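Local coordinates for sugar ABC transporter substrate-binding protein (Treponema pallidum subsp. pallidum, PDB 5U2P), which probably captures a sugar or other small solute in the periplasm for delivery to an ABC transporter, although it is an orphan binding protein, at residues 361-364 against 365-369; 216-220 against 221-225; 73-76 against 77-81. One frame throughout, in Å; residues are numbered along the deposited sequence.

Overall arrangement
From the N terminus the chain first meets contact 3 (73-76 against 77-81), on the helix that links strand 61-67 to strand 88-92 and covers the five-stranded sheet. Contact 2 (216-220 against 221-225) follows, in the loop from helix 191-214 to helix 227-238 and against the C-terminal helix 406-417. Contact 1 (361-364 against 365-369) comes last, where helix 360-367 packs on strands 138-145 and 300-303 of the other sheet. All are local, closing consecutive helical turns (contacts 3 and 1) or a short 3-10 turn (contact 2), in series without nesting or crossing. Their centres lie about 33 to 37 Å apart, contacts 1 and 3 on opposite sides of the chain's centre.

Contact 1 (361-364 against 365-369); sequences ALFK and SHIEK
Phe363 and Glu368 meet through both their main chains and their side chains. Among the backbone bonds, Ser365 N reaches Ala361 O at 2.9 Å in the usual helical spacing of four residues. The spacing then widens: Leu362 O accepts from His366 N and also from Ile367 N, the second bond measuring 3.1 Å, and Glu368 N reaches five residues back to Phe363 O at 2.7 Å.

The apolar contacts gather round the Phe363 ring. Its CG stands anti to the backbone N (chi1 -173°), which carries the ring along the helix toward the residues of the next turn. Ile367 crosses it at about a right angle, with CG2 3.8 Å from Phe363 CE1, a fit for a branched aliphatic residue facing Ile139 of strand 138-145. The aliphatic part of Glu368 is used as well, CG lying 3.5 Å from Phe363 CE2. Leu118 touches both Phe363 and Glu368.

Charge and water occupy the outer side. Lys364 and Glu368 run alongside each other, pointing the same way, and form a weak salt bridge from NZ to OE2 of 3.5 Å; their long, flexible chains let the charges meet beyond the apolar stems. The other carboxylate oxygen, OE1, receives a water that also donates to Lys364 O, so both oxygens of Glu368 have a partner.

A further polar pair involves the buried His366, whose ND1 is hydrogen-bonded to Ser365 OG at 2.9 Å, nearly in the ring plane, while NE2 bonds to Gln297 O. Histidine suits this place because its two ring nitrogens can both be bonded, which holds the imidazole against rotation; Leu362 CD2 rests obliquely against it.

Bonds spanning five residues, with Leu362 O shared between two donors, are the signature of a pi-type turn, here in the last part of helix 360-367.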
loop_
_atom_site.group_PDB
_atom_site.type_symbol
_atom_site.label_atom_id
_atom_site.label_comp_id
_atom_site.label_asym_id
_atom_site.label_seq_id
_atom_site.Cartn_x
_atom_site.Cartn_y
_atom_site.Cartn_z
ATOM N N ALA A 361 7.405 -10.204 12.190
ATOM C CA ALA A 361 8.816 -9.892 11.975
ATOM C C ALA A 361 8.974 -8.635 11.121
ATOM O O ALA A 361 9.767 -7.747 11.444
ATOM C CB ALA A 361 9.521 -11.068 11.322
ATOM N N LEU A 362 8.204 -8.562 10.038
ATOM C CA LEU A 362 8.273 -7.431 9.118
ATOM C C LEU A 362 7.701 -6.179 9.765
ATOM O O LEU A 362 8.093 -5.058 9.436
ATOM C CB LEU A 362 7.525 -7.746 7.818
ATOM C CG LEU A 362 8.246 -8.672 6.819
ATOM C CD1 LEU A 362 7.356 -8.981 5.603
ATOM C CD2 LEU A 362 9.594 -8.107 6.372
ATOM N N PHE A 363 6.769 -6.358 10.687
ATOM C CA PHE A 363 6.249 -5.200 11.387
ATOM C C PHE A 363 7.359 -4.528 12.201
ATOM O O PHE A 363 7.502 -3.303 12.168
ATOM C CB PHE A 363 5.080 -5.579 12.285
ATOM C CG PHE A 363 4.409 -4.394 12.909
ATOM C CD1 PHE A 363 3.517 -3.625 12.175
ATOM C CD2 PHE A 363 4.694 -4.027 14.209
ATOM C CE1 PHE A 363 2.903 -2.524 12.735
ATOM C CE2 PHE A 363 4.084 -2.927 14.778
ATOM C CZ PHE A 363 3.182 -2.173 14.029
ATOM N N LYS A 364 8.151 -5.327 12.918
ATOM C CA LYS A 364 9.247 -4.796 13.720
ATOM C C LYS A 364 10.418 -4.303 12.873
ATOM O O LYS A 364 11.032 -3.293 13.205
ATOM C CB LYS A 364 9.758 -5.849 14.712
ATOM C CG LYS A 364 8.701 -6.386 15.662
ATOM C CD LYS A 364 8.076 -5.281 16.509
ATOM C CE LYS A 364 7.018 -5.841 17.452
ATOM N NZ LYS A 364 6.234 -4.771 18.142
ATOM N N SER A 365 10.741 -5.011 11.792
ATOM C CA SER A 365 11.914 -4.657 10.995
ATOM C C SER A 365 11.684 -3.494 10.035
ATOM O O SER A 365 12.607 -2.733 9.759
ATOM C CB SER A 365 12.404 -5.873 10.204
ATOM O OG SER A 365 11.402 -6.406 9.355
ATOM N N HIS A 366 10.466 -3.359 9.515
ATOM C CA HIS A 366 10.200 -2.362 8.492
ATOM C C HIS A 366 9.040 -1.435 8.838
ATOM O O HIS A 366 9.217 -0.215 8.838
ATOM C CB HIS A 366 9.942 -3.051 7.151
ATOM C CG HIS A 366 11.169 -3.651 6.538
ATOM N ND1 HIS A 366 11.693 -4.860 6.948
ATOM C CD2 HIS A 366 11.971 -3.212 5.540
ATOM C CE1 HIS A 366 12.768 -5.137 6.231
ATOM N NE2 HIS A 366 12.953 -4.158 5.364
ATOM N N ILE A 367 7.868 -1.982 9.134
ATOM C CA ILE A 367 6.687 -1.122 9.225
ATOM C C ILE A 367 6.837 -0.145 10.397
ATOM O O ILE A 367 6.603 1.053 10.246
ATOM C CB ILE A 367 5.379 -1.947 9.349
ATOM C CG1 ILE A 367 5.204 -2.847 8.113
ATOM C CG2 ILE A 367 4.183 -1.006 9.500
ATOM C CD1 ILE A 367 4.123 -3.943 8.249
ATOM N N GLU A 368 7.278 -0.636 11.549
ATOM C CA GLU A 368 7.410 0.227 12.724
ATOM C C GLU A 368 8.451 1.330 12.526
ATOM O O GLU A 368 8.400 2.369 13.188
ATOM C CB GLU A 368 7.763 -0.602 13.958
ATOM C CG GLU A 368 6.698 -0.555 15.024
ATOM C CD GLU A 368 7.027 -1.421 16.228
ATOM O OE1 GLU A 368 8.091 -2.080 16.230
ATOM O OE2 GLU A 368 6.213 -1.438 17.174
ATOM N N LYS A 369 9.375 1.101 11.598
ATOM C CA LYS A 369 10.457 2.033 11.318
ATOM C C LYS A 369 10.159 2.903 10.113
ATOM O O LYS A 369 10.998 3.696 9.684
ATOM C CB LYS A 369 11.763 1.274 11.081
ATOM C CG LYS A 369 12.105 0.280 12.186
ATOM C CD LYS A 369 13.499 -0.302 12.019
ATOM C CE LYS A 369 13.841 -1.259 13.145
ATOM N NZ LYS A 369 15.249 -1.729 13.052
HETATM O O HOH W 1 10.669 -1.685 15.464
#

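Contact 2 (216-220 against 221-225); sequences DSIDW and THERA
An Asx turn joins Asp219 to Thr221 at the start of a short 3-10 segment, in the loop between helices 191-214 and 227-238. Asp219 OD1 takes two bonds, from Thr221 OG1 at 2.6 Å and from Thr221 N at 3.1 Å. Both donors come from the same face of the carboxylate plane, the amide on the anti side and the hydroxyl from well above the plane. Aspartate suits this position because its short side chain can fold back over the next two residues; threonine supplies a second donor beside its own amide.

The main chain reinforces the turn with bonds spanning three residues. His222 N reaches Asp219 O at 2.9 Å, and Glu223 N reaches Trp220 O at the same length. Immediately afterwards the chain bends through an inverse gamma turn centred on Glu223, closed by a weak bond from Arg224 N to His222 O.

His222 folds back over the aspartate. Asp219 CB lies over one face of the imidazole, 3.9 Å from its centroid and 28° off the normal, a CH-pi contact; the carboxylate and ring planes are turned 40° apart.

Glu223 is bent at chi2 (-68°), which brings the carboxylate back to Ile218 and to a water on Asp219 N. OE1 accepts a bond from this water, which itself accepts from Asp219 N, and OE1 also pairs with Arg212, so this buried carboxylate probably stays charged. Ile218 CG1 passes 3.6 Å from Glu223 OE1, while its CD1 sits 3.5 Å above the centre of the Trp220 ring.

The large indole suits a loop wedged between helices: Phe395 meets it edge-to-face and Ala413 of helix 406-417 touches it, while the backbone N-H of Trp220 bonds to Gln414 OE1. Ile218 and Glu223 pack against Leu209 of helix 191-214.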
loop_
_atom_site.group_PDB
_atom_site.type_symbol
_atom_site.label_atom_id
_atom_site.label_comp_id
_atom_site.label_asym_id
_atom_site.label_seq_id
_atom_site.Cartn_x
_atom_site.Cartn_y
_atom_site.Cartn_z
ATOM N N ASP A 216 2.481 11.169 -20.253
ATOM C CA ASP A 216 2.814 10.624 -21.567
ATOM C C ASP A 216 4.141 11.151 -22.115
ATOM O O ASP A 216 4.388 11.110 -23.319
ATOM C CB ASP A 216 1.683 10.918 -22.555
ATOM C CG ASP A 216 1.188 9.673 -23.250
ATOM O OD1 ASP A 216 2.032 8.859 -23.684
ATOM O OD2 ASP A 216 -0.046 9.507 -23.349
ATOM N N SER A 217 5.006 11.605 -21.217
ATOM C CA SER A 217 6.330 12.075 -21.597
ATOM C C SER A 217 7.378 10.964 -21.533
ATOM O O SER A 217 8.486 11.123 -22.044
ATOM C CB SER A 217 6.757 13.236 -20.694
ATOM O OG SER A 217 7.071 12.796 -19.381
ATOM N N ILE A 218 7.028 9.840 -20.910
ATOM C CA ILE A 218 7.979 8.753 -20.706
ATOM C C ILE A 218 8.478 8.190 -22.033
ATOM O O ILE A 218 7.724 8.109 -23.001
ATOM C CB ILE A 218 7.362 7.615 -19.870
ATOM C CG1 ILE A 218 8.426 6.580 -19.490
ATOM C CG2 ILE A 218 6.199 6.949 -20.599
ATOM C CD1 ILE A 218 7.973 5.680 -18.357
ATOM N N ASP A 219 9.761 7.838 -22.069
ATOM C CA ASP A 219 10.315 7.011 -23.141
ATOM C C ASP A 219 10.934 5.755 -22.525
ATOM O O ASP A 219 12.000 5.824 -21.898
ATOM C CB ASP A 219 11.354 7.789 -23.956
ATOM C CG ASP A 219 11.813 7.029 -25.193
ATOM O OD1 ASP A 219 11.844 5.779 -25.153
ATOM O OD2 ASP A 219 12.143 7.681 -26.208
ATOM N N TRP A 220 10.248 4.625 -22.676
ATOM C CA TRP A 220 10.638 3.396 -21.994
ATOM C C TRP A 220 12.051 2.936 -22.347
ATOM O O TRP A 220 12.692 2.270 -21.535
ATOM C CB TRP A 220 9.615 2.279 -22.279
ATOM C CG TRP A 220 8.316 2.515 -21.519
ATOM C CD1 TRP A 220 7.158 3.041 -22.017
ATOM C CD2 TRP A 220 8.077 2.279 -20.125
ATOM N NE1 TRP A 220 6.216 3.145 -21.024
ATOM C CE2 TRP A 220 6.751 2.679 -19.854
ATOM C CE3 TRP A 220 8.851 1.762 -19.082
ATOM C CZ2 TRP A 220 6.184 2.575 -18.586
ATOM C CZ3 TRP A 220 8.286 1.664 -17.823
ATOM C CH2 TRP A 220 6.970 2.072 -17.586
ATOM N N THR A 221 12.557 3.299 -23.525
ATOM C CA THR A 221 13.886 2.840 -23.925
ATOM C C THR A 221 14.977 3.583 -23.173
ATOM O O THR A 221 16.156 3.241 -23.257
ATOM C CB THR A 221 14.108 2.994 -25.443
ATOM O OG1 THR A 221 13.933 4.362 -25.823
ATOM C CG2 THR A 221 13.118 2.123 -26.203
ATOM N N HIS A 222 14.586 4.615 -22.441
ATOM C CA HIS A 222 15.519 5.315 -21.586
ATOM C C HIS A 222 15.507 4.715 -20.158
ATOM O O HIS A 222 16.359 5.057 -19.330
ATOM C CB HIS A 222 15.172 6.810 -21.587
ATOM C CG HIS A 222 15.246 7.440 -22.952
ATOM N ND1 HIS A 222 14.740 6.833 -24.079
ATOM C CD2 HIS A 222 15.759 8.627 -23.371
ATOM C CE1 HIS A 222 14.942 7.607 -25.131
ATOM N NE2 HIS A 222 15.559 8.701 -24.725
ATOM N N GLU A 223 14.569 3.815 -19.870
ATOM C CA GLU A 223 14.409 3.320 -18.496
ATOM C C GLU A 223 15.352 2.162 -18.187
ATOM O O GLU A 223 14.907 1.081 -17.796
ATOM C CB GLU A 223 12.954 2.889 -18.242
ATOM C CG GLU A 223 11.930 3.998 -18.488
ATOM C CD GLU A 223 12.027 5.138 -17.483
ATOM O OE1 GLU A 223 11.603 6.260 -17.822
ATOM O OE2 GLU A 223 12.523 4.917 -16.358
ATOM N N ARG A 224 16.661 2.379 -18.329
ATOM C CA ARG A 224 17.592 1.261 -18.225
ATOM C C ARG A 224 17.799 0.826 -16.765
ATOM O O ARG A 224 18.344 -0.256 -16.507
ATOM C CB ARG A 224 18.930 1.604 -18.900
ATOM C CG ARG A 224 19.688 2.737 -18.292
ATOM C CD ARG A 224 20.832 3.202 -19.211
ATOM N NE ARG A 224 21.504 4.367 -18.644
ATOM C CZ ARG A 224 22.491 4.308 -17.756
ATOM N NH1 ARG A 224 22.938 3.134 -17.328
ATOM N NH2 ARG A 224 23.032 5.427 -17.295
ATOM N N ALA A 225 17.315 1.623 -15.811
ATOM C CA ALA A 225 17.364 1.216 -14.413
ATOM C C ALA A 225 16.517 -0.038 -14.219
ATOM O O ALA A 225 16.779 -0.833 -13.320
ATOM C CB ALA A 225 16.884 2.352 -13.489
HETATM O O HOH W 2 11.528 8.126 -19.754
#

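Contact 3 (73-76 against 77-81); sequences PTVL and HARLA
Leu76 and Leu80, one turn apart on helix 72-81, form the tightly packed side of this contact. The helix is the connection of a beta-alpha-beta crossover, leading from strand 61-67 to the parallel strand 88-92 with strand 33-39 between them in the sheet. The two leucines cross obliquely and touch through their CD1 methyls, 3.8 Å apart. With Leu76 CG anti to the backbone N (chi1 175°), the second torsion, near 59°, leans CD1 forward to Leu80; Leu76 also touches Leu37 of strand 33-39. Leu80 presses on Leu99 and His312. Wholly apolar side chains bring no polar atom that would need satisfying into this buried face.

The backbone bonds behind them are regular alpha-helical ones: Leu80 N to Leu76 O is 2.9 Å, and Arg79 N to Val75 O and Ala78 N to Thr74 O are similar four-residue bonds.

The opposite side is looser. Thr74 and Ala78 are exposed, and within this contact they meet through the main chain, with Ala78 CB near the carbonyl oxygens of Thr74 and Val75. Val75 and Arg79 mark the transition. They lie alongside one another, pointing the same way, with Val75 CG1 4.0 Å from Arg79 CG. Beyond that the arginine bends at chi2 and chi3 and leaves the valine, its NH2 forming a salt bridge with Glu65 and its NE a bond to Thr84; the flexible aliphatic length lets the charge reach beyond the helix.

His77 gives the first turn a second tie. Histidine suits its place because a ring N-H so close to CB can reach the carbonyl one turn back. Pro73 O accepts from His77 N at 3.1 Å and from the ring nitrogen ND1 at 2.7 Å, the two donors approaching from opposite faces of the carbonyl plane, and the ND1 bond is the more bent, at 135° through its hydrogen.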
loop_
_atom_site.group_PDB
_atom_site.type_symbol
_atom_site.label_atom_id
_atom_site.label_comp_id
_atom_site.label_asym_id
_atom_site.label_seq_id
_atom_site.Cartn_x
_atom_site.Cartn_y
_atom_site.Cartn_z
ATOM N N PRO A 73 -15.514 13.551 -3.441
ATOM C CA PRO A 73 -14.444 14.383 -4.011
ATOM C C PRO A 73 -14.992 15.625 -4.710
ATOM O O PRO A 73 -14.427 16.703 -4.559
ATOM C CB PRO A 73 -13.757 13.443 -4.999
ATOM C CG PRO A 73 -14.080 12.063 -4.499
ATOM C CD PRO A 73 -15.465 12.170 -3.949
ATOM N N THR A 74 -16.094 15.472 -5.441
ATOM C CA THR A 74 -16.764 16.602 -6.080
ATOM C C THR A 74 -17.190 17.651 -5.052
ATOM O O THR A 74 -16.938 18.847 -5.230
ATOM C CB THR A 74 -18.017 16.146 -6.863
ATOM O OG1 THR A 74 -17.635 15.214 -7.880
ATOM C CG2 THR A 74 -18.716 17.334 -7.508
ATOM N N VAL A 75 -17.841 17.196 -3.984
ATOM C CA VAL A 75 -18.331 18.096 -2.946
ATOM C C VAL A 75 -17.196 18.800 -2.218
ATOM O O VAL A 75 -17.256 20.007 -2.008
ATOM C CB VAL A 75 -19.202 17.358 -1.915
ATOM C CG1 VAL A 75 -19.583 18.284 -0.761
ATOM C CG2 VAL A 75 -20.455 16.835 -2.576
ATOM N N LEU A 76 -16.176 18.055 -1.812
ATOM C CA LEU A 76 -15.053 18.664 -1.104
ATOM C C LEU A 76 -14.379 19.748 -1.960
ATOM O O LEU A 76 -14.091 20.844 -1.470
ATOM C CB LEU A 76 -14.035 17.602 -0.710
ATOM C CG LEU A 76 -12.742 18.096 -0.062
ATOM C CD1 LEU A 76 -13.025 18.860 1.207
ATOM C CD2 LEU A 76 -11.808 16.936 0.194
ATOM N N HIS A 77 -14.138 19.443 -3.234
ATOM C CA HIS A 77 -13.536 20.417 -4.152
ATOM C C HIS A 77 -14.354 21.701 -4.177
ATOM O O HIS A 77 -13.816 22.802 -4.013
ATOM C CB HIS A 77 -13.444 19.857 -5.574
ATOM C CG HIS A 77 -12.229 19.023 -5.831
ATOM N ND1 HIS A 77 -12.014 17.808 -5.217
ATOM C CD2 HIS A 77 -11.178 19.215 -6.663
ATOM C CE1 HIS A 77 -10.878 17.291 -5.652
ATOM N NE2 HIS A 77 -10.349 18.126 -6.527
ATOM N N ALA A 78 -15.660 21.556 -4.381
ATOM C CA ALA A 78 -16.558 22.712 -4.452
ATOM C C ALA A 78 -16.541 23.547 -3.173
ATOM O O ALA A 78 -16.531 24.776 -3.229
ATOM C CB ALA A 78 -17.979 22.263 -4.745
ATOM N N ARG A 79 -16.557 22.877 -2.021
ATOM C CA ARG A 79 -16.579 23.572 -0.732
ATOM C C ARG A 79 -15.242 24.253 -0.418
ATOM O O ARG A 79 -15.218 25.291 0.229
ATOM C CB ARG A 79 -16.937 22.609 0.407
ATOM C CG ARG A 79 -18.266 21.881 0.223
ATOM C CD ARG A 79 -19.433 22.764 0.535
ATOM N NE ARG A 79 -19.477 23.125 1.947
ATOM C CZ ARG A 79 -20.047 22.387 2.893
ATOM N NH1 ARG A 79 -20.035 22.809 4.155
ATOM N NH2 ARG A 79 -20.633 21.233 2.575
ATOM N N LEU A 80 -14.141 23.669 -0.877
ATOM C CA LEU A 80 -12.836 24.303 -0.723
ATOM C C LEU A 80 -12.771 25.543 -1.623
ATOM O O LEU A 80 -12.294 26.600 -1.213
ATOM C CB LEU A 80 -11.707 23.324 -1.064
ATOM C CG LEU A 80 -11.472 22.216 -0.001
ATOM C CD1 LEU A 80 -10.496 21.171 -0.501
ATOM C CD2 LEU A 80 -10.986 22.788 1.320
ATOM N N ALA A 81 -13.293 25.390 -2.828
ATOM C CA ALA A 81 -13.286 26.451 -3.839
ATOM C C ALA A 81 -14.087 27.673 -3.404
ATOM O O ALA A 81 -13.629 28.802 -3.588
ATOM C CB ALA A 81 -13.822 25.927 -5.138
#